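JamJ (Lyngbya majuscula, PDB 5DOZ) binds NADPH and is an enoyl reductase domain of a polyketide synthase, which probably takes part in forming a cyclopropane ring. Local coordinates at residues Glu99-Cys105 with Asn119-Pro124. Numbering follows the deposited sequence.
Sequences EVMVIGC and NLVAKP
Met101 and Val121 hold the middle of this antiparallel strand pair. Met101 N donates to Val121 O at 3.0 Å, and Val121 N returns a bond to Met101 O. Met101 can be followed outward. Met101 CB lies 4.0 Å from Val121 CG2. With Met101 CG beside the backbone N (chi1 -63°), the chain runs out extended to the sulfur and then bends (chi3 -74°), which turns CE back over strand 120-122. There Met101 CE presses on Val121 CG2 at 3.4 Å, tighter than a usual carbon contact. Met101 CE also meets Ala122 O, and it lies 3.7 Å from Pro124 CD. Ile103 CD1 reaches the same Val121 methyl, its side chain at about a right angle to the valine. Trp292 of helix 287-293 and Pro136 of helix 136-149 cover this face. Strand 99-103 also pairs with strand 79-87, within the GroES-like fold typical of medium-chain dehydrogenases and reductases. On the other face, Val102 CG2 and Val100 CG2 both touch Leu120 CD2, and Val39 of strand 37-45 packs against Val100 and Leu120. Asn119 closes one end. Asn119 O accepts from Ile103 N, and Asn119 ND2 donates to Ile103 O at 2.9 Å, in the carbonyl plane but bent at the hydrogen (145°). An alanine here would keep the backbone bond but is likely to leave Ile103 O without its amide donor. At the other end, Lys123 N donates to Glu99 O. The lysine chain bends twice near its tip, and Lys123 NZ forms a salt bridge with Glu99 OE2 at 3.0 Å, approaching from above the carboxylate plane.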
loop_
_atom_site.group_PDB
_atom_site.type_symbol
_atom_site.label_atom_id
_atom_site.label_comp_id
_atom_site.label_asym_id
_atom_site.label_seq_id
_atom_site.Cartn_x
_atom_site.Cartn_y
_atom_site.Cartn_z
ATOM N N GLU A 99 -13.811 -9.403 -14.068
ATOM C CA GLU A 99 -12.433 -9.416 -13.600
ATOM C C GLU A 99 -12.189 -8.187 -12.746
ATOM O O GLU A 99 -12.349 -7.052 -13.203
ATOM C CB GLU A 99 -11.454 -9.495 -14.769
ATOM C CG GLU A 99 -11.290 -10.910 -15.303
ATOM C CD GLU A 99 -10.380 -10.991 -16.515
ATOM O OE1 GLU A 99 -9.814 -12.079 -16.752
ATOM O OE2 GLU A 99 -10.228 -9.973 -17.227
ATOM N N VAL A 100 -11.816 -8.431 -11.493
ATOM C CA VAL A 100 -11.828 -7.393 -10.475
ATOM C C VAL A 100 -10.527 -7.353 -9.692
ATOM O O VAL A 100 -9.805 -8.349 -9.604
ATOM C CB VAL A 100 -13.025 -7.558 -9.495
ATOM C CG1 VAL A 100 -14.358 -7.418 -10.227
ATOM C CG2 VAL A 100 -12.971 -8.897 -8.767
ATOM N N MET A 101 -10.226 -6.179 -9.150
ATOM C CA MET A 101 -9.210 -6.043 -8.132
ATOM C C MET A 101 -9.911 -5.996 -6.780
ATOM O O MET A 101 -10.981 -5.387 -6.646
ATOM C CB MET A 101 -8.392 -4.772 -8.360
ATOM C CG MET A 101 -7.614 -4.766 -9.671
ATOM S SD MET A 101 -6.987 -3.131 -10.075
ATOM C CE MET A 101 -8.475 -2.307 -10.594
ATOM N N VAL A 102 -9.328 -6.667 -5.789
ATOM C CA VAL A 102 -9.836 -6.598 -4.428
ATOM C C VAL A 102 -8.977 -5.608 -3.656
ATOM O O VAL A 102 -7.764 -5.565 -3.838
ATOM C CB VAL A 102 -9.808 -7.967 -3.710
ATOM C CG1 VAL A 102 -10.434 -7.846 -2.327
ATOM C CG2 VAL A 102 -10.526 -9.035 -4.525
ATOM N N ILE A 103 -9.615 -4.799 -2.814
ATOM C CA ILE A 103 -8.907 -3.849 -1.958
ATOM C C ILE A 103 -9.494 -3.883 -0.550
ATOM O O ILE A 103 -10.699 -3.707 -0.364
ATOM C CB ILE A 103 -8.978 -2.391 -2.487
ATOM C CG1 ILE A 103 -8.933 -2.329 -4.021
ATOM C CG2 ILE A 103 -7.864 -1.543 -1.885
ATOM C CD1 ILE A 103 -10.278 -2.070 -4.665
ATOM N N GLY A 104 -8.637 -4.136 0.432
ATOM C CA GLY A 104 -8.982 -3.929 1.831
ATOM C C GLY A 104 -9.621 -5.093 2.562
ATOM O O GLY A 104 -10.230 -4.904 3.613
ATOM N N CYS A 105 -9.485 -6.294 2.004
ATOM C CA CYS A 105 -9.885 -7.516 2.687
ATOM C C CYS A 105 -8.751 -7.938 3.625
ATOM O O CYS A 105 -7.698 -7.300 3.647
ATOM C CB CYS A 105 -10.165 -8.611 1.665
ATOM S SG CYS A 105 -8.747 -8.999 0.617
ATOM N N ASN A 119 -15.660 -3.444 -1.756
ATOM C CA ASN A 119 -14.237 -3.760 -1.736
ATOM C C ASN A 119 -13.686 -4.162 -3.107
ATOM O O ASN A 119 -12.541 -4.596 -3.223
ATOM C CB ASN A 119 -13.951 -4.833 -0.681
ATOM C CG ASN A 119 -14.085 -4.301 0.735
ATOM O OD1 ASN A 119 -15.192 -4.053 1.220
ATOM N ND2 ASN A 119 -12.953 -4.103 1.400
ATOM N N LEU A 120 -14.495 -3.981 -4.147
ATOM C CA LEU A 120 -14.121 -4.397 -5.499
ATOM C C LEU A 120 -14.137 -3.242 -6.490
ATOM O O LEU A 120 -15.021 -2.390 -6.455
ATOM C CB LEU A 120 -15.071 -5.492 -6.005
ATOM C CG LEU A 120 -15.259 -6.778 -5.192
ATOM C CD1 LEU A 120 -16.345 -7.620 -5.840
ATOM C CD2 LEU A 120 -13.963 -7.570 -5.098
ATOM N N VAL A 121 -13.155 -3.223 -7.382
ATOM C CA VAL A 121 -13.186 -2.307 -8.518
ATOM C C VAL A 121 -12.912 -3.097 -9.791
ATOM O O VAL A 121 -12.352 -4.195 -9.736
ATOM C CB VAL A 121 -12.203 -1.112 -8.366
ATOM C CG1 VAL A 121 -12.580 -0.238 -7.180
ATOM C CG2 VAL A 121 -10.763 -1.585 -8.240
ATOM N N ALA A 122 -13.328 -2.548 -10.927
ATOM C CA ALA A 122 -13.102 -3.187 -12.224
ATOM C C ALA A 122 -11.630 -3.144 -12.593
ATOM O O ALA A 122 -10.968 -2.122 -12.400
ATOM C CB ALA A 122 -13.934 -2.507 -13.303
ATOM N N LYS A 123 -11.116 -4.257 -13.107
ATOM C CA LYS A 123 -9.773 -4.276 -13.671
ATOM C C LYS A 123 -9.768 -3.504 -14.992
ATOM O O LYS A 123 -10.678 -3.673 -15.810
ATOM C CB LYS A 123 -9.290 -5.711 -13.906
ATOM C CG LYS A 123 -7.814 -5.808 -14.286
ATOM C CD LYS A 123 -7.401 -7.203 -14.732
ATOM C CE LYS A 123 -7.395 -7.337 -16.250
ATOM N NZ LYS A 123 -8.757 -7.416 -16.842
ATOM N N PRO A 124 -8.751 -2.642 -15.199
ATOM C CA PRO A 124 -8.552 -2.012 -16.507
ATOM C C PRO A 124 -8.266 -3.080 -17.557
ATOM O O PRO A 124 -7.288 -3.818 -17.435
ATOM C CB PRO A 124 -7.319 -1.130 -16.292
ATOM C CG PRO A 124 -7.227 -0.934 -14.822
ATOM C CD PRO A 124 -7.737 -2.207 -14.222
#